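Local coordinates for protein horse MILK lysozyme (Equus caballus, PDB 2EQL) that hydrolyses the beta-1,4 linkages between N-acetylmuramic acid and N-acetylglucosamine in bacterial peptidoglycan and binds one calcium ion, at residues Trp64-Lys69 and Asn77-Lys82; Tyr54-Leu59 and Glu86-Asp91; Ser24-Val29 and Glu122-Cys127. All blocks are in the same frame, centred on the assembly; numbering follows the deposited sequence.

Contact 1: residues Trp64-Lys69 and Asn77-Lys82; sequences WCKDNK and NIMCSK
A disulfide between Cys65 and Cys80 links the start of strand 65-66 to the residue just after strand 78-79, across a short parallel pair, SG to SG 2.0 Å with a torsion of 96° about the S-S bond. The two sulfurs leave their backbones differently. Cys65 SG sits between its own backbone N and carbonyl carbon (chi1 67°), whereas Cys80 SG is turned away from its carbonyl carbon (chi1 -61°). Next to the bridge, Lys66 bonds to the residues on both sides of Met79: Lys66 N donates to Ile78 O at 3.1 Å, and Cys80 N donates to Lys66 O at 2.8 Å. Met79 CA also comes within 3.1 Å of Lys66 O, a CA-H...O contact. The bent side chains of Lys66 and Met79 run alongside each other, bringing Lys66 CE to 3.4 Å from Met79 SD, while Ile78 CG1 packs 4.0 Å from Cys65 CB. Asp67 CB lies 3.6 Å from Cys80 SG. The carboxylate of Asp67 is held on both oxygens: Lys69 N meets OD1 from above the carboxylate plane in an Asx turn, and Tyr54 OH and Asn61 ND2 bond to OD2, which limits rotation of the group. A disulfide-tied loop next to the three-stranded antiparallel sheet in this way belongs to the beta domain of C-type lysozymes.

Contact 2: residues Tyr54-Leu59 and Glu86-Asp91; sequences YGLFQL and ENIDDD
Gly55 O, in the turn that sets Leu56 and Phe57 against Ile88 and Asp91, is gripped twice by Gln58. The backbone N of Gln58 closes a type I turn on it at 2.9 Å, and the side-chain NE2 adds a nearly straight bond (N-H...O 173°) at 3.0 Å, made in the plane of its own amide. Behind the turn, Gln58 and Leu59 both face Tyr54 in a G1 beta bulge. From this fixed loop the side chains reach across. Leu56 CG lies opposite its backbone N (chi1 170°), which points the branch toward Ile88, where Leu56 CD2 comes 3.7 Å from Ile88 CD1; the two chains meet at about a right angle. The same CD2 lies over one face of the Phe57 ring, displaced toward its rim. Phe57 puts the CE2 side of its ring against the first turn of helix 89-98: CE2 is 3.1 Å from Asp91 O and 3.4 Å from Asp91 CB, with Asp91 CA at the ring edge, in plane. Ring and carboxylate planes stand 54° apart. Outside the contact, Phe57 O is bonded by Trp108 NE1 and Leu56 O by Ser36 OG. No hydrogen bond joins the two segments. The loop meets Asp91 chiefly through the backbone and CB of Asp91, consistent with the Asp91 carboxylate serving the calcium site inferred for Lys82, Asp85, Asn87, Asp90 and Asp91.

Contact 3: residues Ser24-Val29 and Glu122-Cys127; sequences SLANWV and EYLASC
Tyr123 and Leu124 lie against the first turn of helix 25-36 in the alpha domain, covering it with the loop that leads to the C-terminus, where a type I turn runs from Leu124 to Cys127. The two neighbours use different first torsions to reach the same helix. A chi1 of 174° sets the ring of Tyr123 along the helix, from Ala26 to Val29. Leu124 instead turns CG away from its carbonyl carbon (chi1 -55°), and an extended chi2 sends CD1 to 3.6 Å from Ala26 N, close to Ala26 CA and 4.0 Å from Leu25 CB. Its other branch, CD2, approaches Val29 CG1 at 4.1 Å. The methyl of Ala26 touches both, CB lying 4.1 Å from Tyr123 CD2 and 4.2 Å from Leu124 CD1. The phenol oxygen is hydrogen-bonded to Glu33 OE2, further along the same helix, and Lys5 makes a cation-pi contact with the ring. Cys127 is tied to Cys6 by a disulfide, joining the tail to helix 5-13. In Val29, CG1 extends away from the backbone N (chi1 -179°), and this methyl meets the edge of the Tyr123 ring near its plane, 3.8 Å from CE2.

In the fold
The three contacts are nested along the chain: contact 1 falls within the loop closed by contact 2, and both fall within the loop closed by contact 3. Contacts 1 and 2 have centres about 11 Å apart and touch, with Ile78 packing on Asp90 and Cys80 on Tyr54; strand 78-79 is followed in the chain by helix 89-98, and the inferred calcium-binding residues lie between the two and on the first turn of the helix. Contact 3 is about 19 Å from contact 2 and 29 Å from contact 1, centre to centre, across the middle of the molecule from contact 1. Contact 2 joins the loop between two strands of the antiparallel sheet to helix 89-98, while helix 25-36 carries contact 3 and the predicted catalytic Glu35.

Contact 1: residues Trp64-Lys69 and Asn77-Lys82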
ATOM      1  N   TRP A  64       8.914   5.398  -6.811  1.00  4.38           N
ATOM      2  CA  TRP A  64       8.143   6.105  -5.818  1.00  5.08           C
ATOM      3  C   TRP A  64       8.828   6.676  -4.612  1.00  7.61           C
ATOM      4  O   TRP A  64       8.243   7.524  -3.928  1.00 10.96           O
ATOM      5  CB  TRP A  64       7.025   5.176  -5.366  1.00  4.16           C
ATOM      6  CG  TRP A  64       6.185   4.679  -6.548  1.00  7.07           C
ATOM      7  CD1 TRP A  64       6.194   3.362  -6.916  1.00  3.28           C
ATOM      8  CD2 TRP A  64       5.372   5.476  -7.324  1.00  5.24           C
ATOM      9  NE1 TRP A  64       5.380   3.340  -7.936  1.00  4.90           N
ATOM     10  CE2 TRP A  64       4.872   4.545  -8.213  1.00  2.76           C
ATOM     11  CE3 TRP A  64       5.013   6.830  -7.373  1.00  2.58           C
ATOM     12  CZ2 TRP A  64       3.991   4.939  -9.192  1.00  3.05           C
ATOM     13  CZ3 TRP A  64       4.135   7.215  -8.353  1.00  2.73           C
ATOM     14  CH2 TRP A  64       3.628   6.279  -9.255  1.00  2.01           C
ATOM     15  N   CYS A  65      10.015   6.227  -4.302  1.00  7.36           N
ATOM     16  CA  CYS A  65      10.740   6.799  -3.201  1.00  8.99           C
ATOM     17  C   CYS A  65      12.237   6.675  -3.465  1.00  4.61           C
ATOM     18  O   CYS A  65      12.725   5.957  -4.340  1.00  8.84           O
ATOM     19  CB  CYS A  65      10.298   6.097  -1.874  1.00 10.52           C
ATOM     20  SG  CYS A  65      10.746   4.345  -1.665  1.00 10.32           S
ATOM     21  N   LYS A  66      12.884   7.580  -2.779  1.00  3.12           N
ATOM     22  CA  LYS A  66      14.289   7.773  -2.746  1.00  2.80           C
ATOM     23  C   LYS A  66      14.965   7.123  -1.562  1.00  2.69           C
ATOM     24  O   LYS A  66      14.651   7.403  -0.415  1.00  4.32           O
ATOM     25  CB  LYS A  66      14.527   9.215  -2.700  1.00  4.16           C
ATOM     26  CG  LYS A  66      15.747   9.593  -3.515  1.00  9.61           C
ATOM     27  CD  LYS A  66      16.984   9.881  -2.692  1.00  7.06           C
ATOM     28  CE  LYS A  66      16.660  11.134  -1.918  1.00 11.91           C
ATOM     29  NZ  LYS A  66      17.883  11.821  -1.588  1.00 18.64           N
ATOM     30  N   ASP A  67      15.908   6.241  -1.828  1.00  5.83           N
ATOM     31  CA  ASP A  67      16.745   5.528  -0.867  1.00  6.96           C
ATOM     32  C   ASP A  67      18.141   5.510  -1.514  1.00 11.32           C
ATOM     33  O   ASP A  67      18.243   6.077  -2.596  1.00 11.21           O
ATOM     34  CB  ASP A  67      16.222   4.062  -0.621  1.00  6.04           C
ATOM     35  CG  ASP A  67      16.174   2.954  -1.697  1.00  8.61           C
ATOM     36  OD1 ASP A  67      16.825   2.975  -2.743  1.00  6.71           O
ATOM     37  OD2 ASP A  67      15.447   1.999  -1.444  1.00  9.33           O
ATOM     38  N   ASN A  68      19.217   4.900  -0.978  1.00 12.49           N
ATOM     39  CA  ASN A  68      20.518   4.889  -1.608  1.00 10.72           C
ATOM     40  C   ASN A  68      20.658   3.967  -2.809  1.00 11.34           C
ATOM     41  O   ASN A  68      21.657   4.185  -3.517  1.00  9.48           O
ATOM     42  CB  ASN A  68      21.651   4.460  -0.662  1.00 14.73           C
ATOM     43  CG  ASN A  68      22.400   5.590   0.019  1.00 17.94           C
ATOM     44  OD1 ASN A  68      21.955   5.966   1.091  1.00 19.63           O
ATOM     45  ND2 ASN A  68      23.487   6.241  -0.431  1.00 18.80           N
ATOM     46  N   LYS A  69      19.845   2.928  -3.091  1.00  7.74           N
ATOM     47  CA  LYS A  69      20.246   2.096  -4.209  1.00 10.59           C
ATOM     48  C   LYS A  69      19.700   2.410  -5.605  1.00 16.81           C
ATOM     49  O   LYS A  69      18.514   2.702  -5.806  1.00 15.27           O
ATOM     50  CB  LYS A  69      19.970   0.628  -3.871  1.00 10.42           C
ATOM     51  CG  LYS A  69      18.969   0.139  -2.836  1.00 11.42           C
ATOM     52  CD  LYS A  69      19.561  -0.299  -1.492  1.00 10.46           C
ATOM     53  CE  LYS A  69      18.753  -1.517  -1.023  1.00 11.40           C
ATOM     54  NZ  LYS A  69      19.128  -2.070   0.274  1.00 10.85           N
ATOM     55  N   ASN A  77       8.145  12.077  -3.358  1.00 10.66           N
ATOM     56  CA  ASN A  77       9.071  12.932  -2.602  1.00 12.58           C
ATOM     57  C   ASN A  77       9.484  12.428  -1.253  1.00 12.02           C
ATOM     58  O   ASN A  77       9.912  13.202  -0.399  1.00 15.69           O
ATOM     59  CB  ASN A  77       8.545  14.316  -2.337  1.00 11.90           C
ATOM     60  CG  ASN A  77       8.449  15.111  -3.580  1.00 10.19           C
ATOM     61  OD1 ASN A  77       7.741  16.119  -3.564  1.00 13.12           O
ATOM     62  ND2 ASN A  77       9.134  14.742  -4.665  1.00 10.63           N
ATOM     63  N   ILE A  78       9.422  11.139  -0.988  1.00  9.93           N
ATOM     64  CA  ILE A  78       9.772  10.719   0.345  1.00  7.93           C
ATOM     65  C   ILE A  78      11.065   9.970   0.304  1.00  7.99           C
ATOM     66  O   ILE A  78      11.487   9.561  -0.772  1.00 10.68           O
ATOM     67  CB  ILE A  78       8.597   9.864   0.968  1.00  6.09           C
ATOM     68  CG1 ILE A  78       8.091   8.824   0.062  1.00  5.08           C
ATOM     69  CG2 ILE A  78       7.455  10.837   1.344  1.00  7.43           C
ATOM     70  CD1 ILE A  78       6.844   8.174   0.630  1.00  5.87           C
ATOM     71  N   MET A  79      11.762   9.869   1.427  1.00  7.51           N
ATOM     72  CA  MET A  79      12.896   8.970   1.551  1.00  7.53           C
ATOM     73  C   MET A  79      12.193   7.670   1.831  1.00  6.96           C
ATOM     74  O   MET A  79      11.350   7.609   2.720  1.00  4.75           O
ATOM     75  CB  MET A  79      13.793   9.159   2.772  1.00  9.59           C
ATOM     76  CG  MET A  79      14.690  10.364   2.749  1.00 11.04           C
ATOM     77  SD  MET A  79      15.549  10.323   1.184  1.00 10.65           S
ATOM     78  CE  MET A  79      17.108   9.697   1.660  1.00  8.75           C
ATOM     79  N   CYS A  80      12.530   6.570   1.198  1.00  9.19           N
ATOM     80  CA  CYS A  80      11.862   5.305   1.473  1.00  9.79           C
ATOM     81  C   CYS A  80      11.722   4.890   2.946  1.00 10.47           C
ATOM     82  O   CYS A  80      10.783   4.182   3.364  1.00  7.32           O
ATOM     83  CB  CYS A  80      12.586   4.213   0.743  1.00 10.43           C
ATOM     84  SG  CYS A  80      12.654   4.334  -1.059  1.00 10.37           S
ATOM     85  N   SER A  81      12.669   5.393   3.745  1.00 10.09           N
ATOM     86  CA  SER A  81      12.704   5.072   5.142  1.00 11.77           C
ATOM     87  C   SER A  81      11.505   5.623   5.906  1.00 10.03           C
ATOM     88  O   SER A  81      11.124   5.030   6.921  1.00 10.68           O
ATOM     89  CB  SER A  81      14.028   5.574   5.737  1.00 10.37           C
ATOM     90  OG  SER A  81      14.373   6.882   5.319  1.00 12.02           O
ATOM     91  N   LYS A  82      10.840   6.664   5.375  1.00  5.43           N
ATOM     92  CA  LYS A  82       9.640   7.199   5.985  1.00  6.44           C
ATOM     93  C   LYS A  82       8.539   6.124   5.882  1.00  6.34           C
ATOM     94  O   LYS A  82       7.533   6.189   6.557  1.00  8.18           O
ATOM     95  CB  LYS A  82       9.228   8.516   5.258  1.00  7.23           C
ATOM     96  CG  LYS A  82      10.192   9.679   5.423  1.00  4.44           C
ATOM     97  CD  LYS A  82       9.989  10.789   4.332  1.00  9.42           C
ATOM     98  CE  LYS A  82      11.268  11.773   4.280  1.00  9.60           C
ATOM     99  NZ  LYS A  82      11.470  12.567   3.070  1.00  2.06           N
TER

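Contact 2: residues Tyr54-Leu59 and Glu86-Asp91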
ATOM      1  N   TYR A  54       8.843  -1.251  -0.050  1.00  7.19           N
ATOM      2  CA  TYR A  54       8.707  -0.761   1.328  1.00  5.23           C
ATOM      3  C   TYR A  54       7.303  -0.704   1.982  1.00  8.95           C
ATOM      4  O   TYR A  54       6.337  -0.129   1.416  1.00  7.87           O
ATOM      5  CB  TYR A  54       9.270   0.663   1.461  1.00  2.29           C
ATOM      6  CG  TYR A  54      10.771   0.823   1.386  1.00  2.02           C
ATOM      7  CD1 TYR A  54      11.395   0.683   0.158  1.00  2.01           C
ATOM      8  CD2 TYR A  54      11.513   1.021   2.554  1.00  2.01           C
ATOM      9  CE1 TYR A  54      12.779   0.735   0.105  1.00  4.48           C
ATOM     10  CE2 TYR A  54      12.896   1.069   2.510  1.00  2.01           C
ATOM     11  CZ  TYR A  54      13.514   0.915   1.277  1.00  2.36           C
ATOM     12  OH  TYR A  54      14.874   0.931   1.153  1.00  2.45           O
ATOM     13  N   GLY A  55       7.168  -1.316   3.176  1.00  5.85           N
ATOM     14  CA  GLY A  55       6.053  -1.042   4.083  1.00  5.91           C
ATOM     15  C   GLY A  55       4.694  -1.695   3.869  1.00  5.35           C
ATOM     16  O   GLY A  55       4.484  -2.604   3.069  1.00  7.73           O
ATOM     17  N   LEU A  56       3.759  -1.198   4.635  1.00  2.00           N
ATOM     18  CA  LEU A  56       2.380  -1.586   4.549  1.00  3.23           C
ATOM     19  C   LEU A  56       1.797  -1.733   3.130  1.00  2.01           C
ATOM     20  O   LEU A  56       0.977  -2.604   2.843  1.00  3.75           O
ATOM     21  CB  LEU A  56       1.583  -0.546   5.357  1.00  2.02           C
ATOM     22  CG  LEU A  56       0.069  -0.521   5.300  1.00  2.02           C
ATOM     23  CD1 LEU A  56      -0.458  -1.352   6.434  1.00  2.02           C
ATOM     24  CD2 LEU A  56      -0.433   0.919   5.358  1.00  2.40           C
ATOM     25  N   PHE A  57       2.110  -0.829   2.218  1.00  5.51           N
ATOM     26  CA  PHE A  57       1.635  -0.962   0.860  1.00  4.78           C
ATOM     27  C   PHE A  57       2.721  -1.543  -0.002  1.00  4.05           C
ATOM     28  O   PHE A  57       2.379  -1.762  -1.119  1.00  9.23           O
ATOM     29  CB  PHE A  57       1.237   0.385   0.263  1.00  7.81           C
ATOM     30  CG  PHE A  57       0.137   1.172   0.980  1.00  6.46           C
ATOM     31  CD1 PHE A  57      -1.117   0.630   1.098  1.00  7.75           C
ATOM     32  CD2 PHE A  57       0.426   2.419   1.514  1.00  4.74           C
ATOM     33  CE1 PHE A  57      -2.086   1.350   1.771  1.00 11.19           C
ATOM     34  CE2 PHE A  57      -0.534   3.132   2.180  1.00  7.33           C
ATOM     35  CZ  PHE A  57      -1.792   2.598   2.308  1.00 11.28           C
ATOM     36  N   GLN A  58       3.983  -1.809   0.359  1.00  4.76           N
ATOM     37  CA  GLN A  58       5.057  -2.317  -0.494  1.00  3.62           C
ATOM     38  C   GLN A  58       5.318  -1.455  -1.741  1.00  7.32           C
ATOM     39  O   GLN A  58       5.318  -1.866  -2.907  1.00 11.60           O
ATOM     40  CB  GLN A  58       4.757  -3.782  -0.869  1.00  3.20           C
ATOM     41  CG  GLN A  58       4.833  -4.881   0.254  1.00  3.02           C
ATOM     42  CD  GLN A  58       6.226  -5.150   0.860  1.00  4.61           C
ATOM     43  OE1 GLN A  58       7.080  -5.884   0.352  1.00  2.01           O
ATOM     44  NE2 GLN A  58       6.522  -4.537   1.991  1.00  2.82           N
ATOM     45  N   LEU A  59       5.651  -0.183  -1.477  1.00  8.97           N
ATOM     46  CA  LEU A  59       5.915   0.841  -2.476  1.00  5.87           C
ATOM     47  C   LEU A  59       7.335   0.661  -2.904  1.00  7.44           C
ATOM     48  O   LEU A  59       8.269   0.637  -2.094  1.00  9.64           O
ATOM     49  CB  LEU A  59       5.761   2.217  -1.878  1.00  3.77           C
ATOM     50  CG  LEU A  59       4.459   3.035  -1.999  1.00  6.28           C
ATOM     51  CD1 LEU A  59       3.266   2.178  -2.496  1.00  5.11           C
ATOM     52  CD2 LEU A  59       4.156   3.640  -0.623  1.00  2.09           C
ATOM     53  N   GLU A  86       5.937   3.724  12.023  1.00 12.71           N
ATOM     54  CA  GLU A  86       4.656   3.384  12.647  1.00 13.60           C
ATOM     55  C   GLU A  86       3.590   4.194  11.991  1.00 14.71           C
ATOM     56  O   GLU A  86       2.442   3.760  11.904  1.00 15.11           O
ATOM     57  CB  GLU A  86       4.499   3.741  14.143  1.00 18.03           C
ATOM     58  CG  GLU A  86       5.727   3.676  15.072  1.00 18.08           C
ATOM     59  CD  GLU A  86       6.524   2.395  14.897  1.00 21.71           C
ATOM     60  OE1 GLU A  86       5.952   1.276  15.002  1.00 20.46           O
ATOM     61  OE2 GLU A  86       7.731   2.558  14.638  1.00 24.87           O
ATOM     62  N   ASN A  87       4.010   5.408  11.593  1.00 15.23           N
ATOM     63  CA  ASN A  87       3.109   6.352  10.967  1.00 12.60           C
ATOM     64  C   ASN A  87       2.930   6.020   9.492  1.00 10.81           C
ATOM     65  O   ASN A  87       3.880   5.804   8.748  1.00 15.08           O
ATOM     66  CB  ASN A  87       3.689   7.742  11.182  1.00 10.97           C
ATOM     67  CG  ASN A  87       2.907   8.885  10.558  1.00  7.01           C
ATOM     68  OD1 ASN A  87       2.041   9.508  11.147  1.00  4.36           O
ATOM     69  ND2 ASN A  87       3.219   9.215   9.326  1.00  5.35           N
ATOM     70  N   ILE A  88       1.693   5.965   9.029  1.00 11.59           N
ATOM     71  CA  ILE A  88       1.452   5.658   7.638  1.00  9.58           C
ATOM     72  C   ILE A  88       0.850   6.770   6.765  1.00 11.22           C
ATOM     73  O   ILE A  88       0.246   6.521   5.713  1.00  8.82           O
ATOM     74  CB  ILE A  88       0.579   4.401   7.555  1.00  7.75           C
ATOM     75  CG1 ILE A  88      -0.795   4.523   8.192  1.00  3.80           C
ATOM     76  CG2 ILE A  88       1.495   3.330   8.108  1.00  9.64           C
ATOM     77  CD1 ILE A  88      -1.761   3.481   7.604  1.00  6.29           C
ATOM     78  N   ASP A  89       1.132   8.025   7.134  1.00 10.19           N
ATOM     79  CA  ASP A  89       0.652   9.152   6.359  1.00 11.49           C
ATOM     80  C   ASP A  89       1.429   9.315   5.081  1.00  9.62           C
ATOM     81  O   ASP A  89       0.845   9.611   4.046  1.00 13.40           O
ATOM     82  CB  ASP A  89       0.708  10.503   7.158  1.00 12.63           C
ATOM     83  CG  ASP A  89      -0.201  10.492   8.386  1.00 11.39           C
ATOM     84  OD1 ASP A  89      -1.204   9.778   8.396  1.00 13.89           O
ATOM     85  OD2 ASP A  89       0.119  11.152   9.363  1.00  8.97           O
ATOM     86  N   ASP A  90       2.711   8.996   5.051  1.00  9.47           N
ATOM     87  CA  ASP A  90       3.436   9.193   3.809  1.00  7.37           C
ATOM     88  C   ASP A  90       3.006   8.099   2.874  1.00  6.65           C
ATOM     89  O   ASP A  90       2.885   8.319   1.664  1.00  7.36           O
ATOM     90  CB  ASP A  90       4.937   9.120   4.018  1.00  6.16           C
ATOM     91  CG  ASP A  90       5.344  10.139   5.040  1.00  6.60           C
ATOM     92  OD1 ASP A  90       5.324   9.820   6.233  1.00 10.35           O
ATOM     93  OD2 ASP A  90       5.639  11.255   4.653  1.00  4.09           O
ATOM     94  N   ASP A  91       2.722   6.935   3.483  1.00  6.67           N
ATOM     95  CA  ASP A  91       2.288   5.752   2.744  1.00  8.00           C
ATOM     96  C   ASP A  91       0.952   6.030   2.043  1.00  9.66           C
ATOM     97  O   ASP A  91       0.762   5.657   0.882  1.00  9.05           O
ATOM     98  CB  ASP A  91       2.161   4.566   3.717  1.00  6.20           C
ATOM     99  CG  ASP A  91       3.380   4.176   4.550  1.00  5.93           C
ATOM    100  OD1 ASP A  91       3.857   4.971   5.351  1.00  9.35           O
ATOM    101  OD2 ASP A  91       3.841   3.041   4.456  1.00  9.06           O
TER

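Contact 3: residues Ser24-Val29 and Glu122-Cys127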
ATOM      1  N   SER A  24     -12.963   1.054  -3.412  1.00  9.04           N
ATOM      2  CA  SER A  24     -13.568   1.178  -2.105  1.00  8.32           C
ATOM      3  C   SER A  24     -12.575   0.861  -0.998  1.00  6.22           C
ATOM      4  O   SER A  24     -11.542   0.264  -1.308  1.00 10.41           O
ATOM      5  CB  SER A  24     -14.793   0.233  -2.090  1.00  8.48           C
ATOM      6  OG  SER A  24     -14.582  -1.006  -2.782  1.00  9.89           O
ATOM      7  N   LEU A  25     -12.912   1.108   0.285  1.00  3.55           N
ATOM      8  CA  LEU A  25     -12.067   0.847   1.440  1.00  4.84           C
ATOM      9  C   LEU A  25     -11.597  -0.591   1.396  1.00  7.57           C
ATOM     10  O   LEU A  25     -10.405  -0.815   1.508  1.00 12.56           O
ATOM     11  CB  LEU A  25     -12.823   0.996   2.740  1.00  4.70           C
ATOM     12  CG  LEU A  25     -12.393   1.943   3.828  1.00  5.84           C
ATOM     13  CD1 LEU A  25     -13.169   1.624   5.098  1.00  2.01           C
ATOM     14  CD2 LEU A  25     -10.873   1.869   3.976  1.00  3.87           C
ATOM     15  N   ALA A  26     -12.550  -1.542   1.186  1.00  7.08           N
ATOM     16  CA  ALA A  26     -12.342  -2.983   1.087  1.00  5.54           C
ATOM     17  C   ALA A  26     -11.227  -3.327   0.169  1.00  4.30           C
ATOM     18  O   ALA A  26     -10.431  -4.180   0.486  1.00  4.61           O
ATOM     19  CB  ALA A  26     -13.537  -3.729   0.534  1.00  2.26           C
ATOM     20  N   ASN A  27     -11.112  -2.628  -0.945  1.00  8.92           N
ATOM     21  CA  ASN A  27     -10.070  -2.853  -1.926  1.00  7.66           C
ATOM     22  C   ASN A  27      -8.686  -2.590  -1.401  1.00  8.20           C
ATOM     23  O   ASN A  27      -7.817  -3.468  -1.405  1.00 10.61           O
ATOM     24  CB  ASN A  27     -10.381  -1.984  -3.088  1.00  6.50           C
ATOM     25  CG  ASN A  27     -11.059  -2.881  -4.081  1.00  8.85           C
ATOM     26  OD1 ASN A  27     -10.412  -3.703  -4.719  1.00 11.47           O
ATOM     27  ND2 ASN A  27     -12.373  -2.845  -4.229  1.00  7.60           N
ATOM     28  N   TRP A  28      -8.565  -1.373  -0.871  1.00  7.62           N
ATOM     29  CA  TRP A  28      -7.375  -0.817  -0.244  1.00  5.61           C
ATOM     30  C   TRP A  28      -6.914  -1.712   0.902  1.00  6.35           C
ATOM     31  O   TRP A  28      -5.754  -2.092   0.948  1.00  2.59           O
ATOM     32  CB  TRP A  28      -7.692   0.605   0.310  1.00  6.35           C
ATOM     33  CG  TRP A  28      -7.829   1.635  -0.787  1.00  5.18           C
ATOM     34  CD1 TRP A  28      -9.045   2.100  -1.199  1.00  6.60           C
ATOM     35  CD2 TRP A  28      -6.772   2.133  -1.514  1.00  5.61           C
ATOM     36  NE1 TRP A  28      -8.758   2.891  -2.205  1.00  7.45           N
ATOM     37  CE2 TRP A  28      -7.415   2.940  -2.428  1.00  5.41           C
ATOM     38  CE3 TRP A  28      -5.381   1.984  -1.501  1.00  6.63           C
ATOM     39  CZ2 TRP A  28      -6.640   3.617  -3.353  1.00  5.40           C
ATOM     40  CZ3 TRP A  28      -4.628   2.669  -2.430  1.00  5.31           C
ATOM     41  CH2 TRP A  28      -5.257   3.485  -3.351  1.00  2.59           C
ATOM     42  N   VAL A  29      -7.818  -2.064   1.828  1.00  7.48           N
ATOM     43  CA  VAL A  29      -7.529  -2.917   2.958  1.00  7.30           C
ATOM     44  C   VAL A  29      -7.089  -4.281   2.485  1.00  7.24           C
ATOM     45  O   VAL A  29      -6.140  -4.860   3.020  1.00 10.77           O
ATOM     46  CB  VAL A  29      -8.762  -3.094   3.882  1.00  7.01           C
ATOM     47  CG1 VAL A  29      -8.370  -4.000   5.090  1.00  7.23           C
ATOM     48  CG2 VAL A  29      -9.262  -1.725   4.355  1.00  2.65           C
ATOM     49  N   GLU A 122     -18.510  -8.393   1.753  1.00 18.37           N
ATOM     50  CA  GLU A 122     -18.656  -8.711   3.165  1.00 16.11           C
ATOM     51  C   GLU A 122     -17.257  -8.923   3.794  1.00 14.15           C
ATOM     52  O   GLU A 122     -17.085  -9.473   4.886  1.00  9.81           O
ATOM     53  CB  GLU A 122     -19.591  -9.942   3.238  1.00 18.42           C
ATOM     54  CG  GLU A 122     -19.257 -11.249   2.529  1.00 23.95           C
ATOM     55  CD  GLU A 122     -19.011 -11.238   0.995  1.00 25.17           C
ATOM     56  OE1 GLU A 122     -17.931 -10.783   0.569  1.00 23.18           O
ATOM     57  OE2 GLU A 122     -19.865 -11.735   0.245  1.00 23.17           O
ATOM     58  N   TYR A 123     -16.227  -8.314   3.143  1.00 12.07           N
ATOM     59  CA  TYR A 123     -14.850  -8.371   3.590  1.00  8.77           C
ATOM     60  C   TYR A 123     -14.669  -7.482   4.829  1.00 10.10           C
ATOM     61  O   TYR A 123     -13.976  -7.865   5.760  1.00  9.77           O
ATOM     62  CB  TYR A 123     -13.965  -7.921   2.461  1.00  8.89           C
ATOM     63  CG  TYR A 123     -12.490  -7.787   2.800  1.00  9.85           C
ATOM     64  CD1 TYR A 123     -11.725  -8.918   2.836  1.00  9.27           C
ATOM     65  CD2 TYR A 123     -11.915  -6.555   3.035  1.00  8.61           C
ATOM     66  CE1 TYR A 123     -10.392  -8.816   3.084  1.00  7.33           C
ATOM     67  CE2 TYR A 123     -10.583  -6.454   3.285  1.00  5.48           C
ATOM     68  CZ  TYR A 123      -9.856  -7.595   3.300  1.00  6.21           C
ATOM     69  OH  TYR A 123      -8.516  -7.538   3.451  1.00  7.64           O
ATOM     70  N   LEU A 124     -15.275  -6.302   4.957  1.00  7.26           N
ATOM     71  CA  LEU A 124     -15.134  -5.604   6.204  1.00  2.50           C
ATOM     72  C   LEU A 124     -16.359  -5.768   7.082  1.00  5.88           C
ATOM     73  O   LEU A 124     -16.541  -5.016   8.016  1.00  7.56           O
ATOM     74  CB  LEU A 124     -14.865  -4.158   5.878  1.00  2.01           C
ATOM     75  CG  LEU A 124     -13.675  -3.959   4.972  1.00  2.91           C
ATOM     76  CD1 LEU A 124     -13.652  -2.512   4.518  1.00  4.17           C
ATOM     77  CD2 LEU A 124     -12.394  -4.351   5.692  1.00  2.00           C
ATOM     78  N   ALA A 125     -17.246  -6.744   6.869  1.00 10.52           N
ATOM     79  CA  ALA A 125     -18.483  -6.962   7.649  1.00 12.15           C
ATOM     80  C   ALA A 125     -18.405  -6.828   9.171  1.00 12.97           C
ATOM     81  O   ALA A 125     -19.209  -6.221   9.878  1.00 14.15           O
ATOM     82  CB  ALA A 125     -19.030  -8.373   7.336  1.00  9.61           C
ATOM     83  N   SER A 126     -17.329  -7.359   9.691  1.00 13.75           N
ATOM     84  CA  SER A 126     -17.128  -7.366  11.104  1.00 15.16           C
ATOM     85  C   SER A 126     -16.361  -6.142  11.625  1.00 14.74           C
ATOM     86  O   SER A 126     -16.057  -5.994  12.810  1.00 11.99           O
ATOM     87  CB  SER A 126     -16.453  -8.716  11.333  1.00 16.90           C
ATOM     88  OG  SER A 126     -15.478  -9.038  10.339  1.00 22.01           O
ATOM     89  N   CYS A 127     -16.130  -5.192  10.746  1.00 15.24           N
ATOM     90  CA  CYS A 127     -15.317  -4.073  11.053  1.00 16.68           C
ATOM     91  C   CYS A 127     -16.174  -2.913  10.761  1.00 19.43           C
ATOM     92  O   CYS A 127     -16.008  -2.377   9.653  1.00 22.87           O
ATOM     93  CB  CYS A 127     -14.096  -3.819  10.159  1.00 15.28           C
ATOM     94  SG  CYS A 127     -13.126  -5.252   9.766  1.00 16.65           S
TER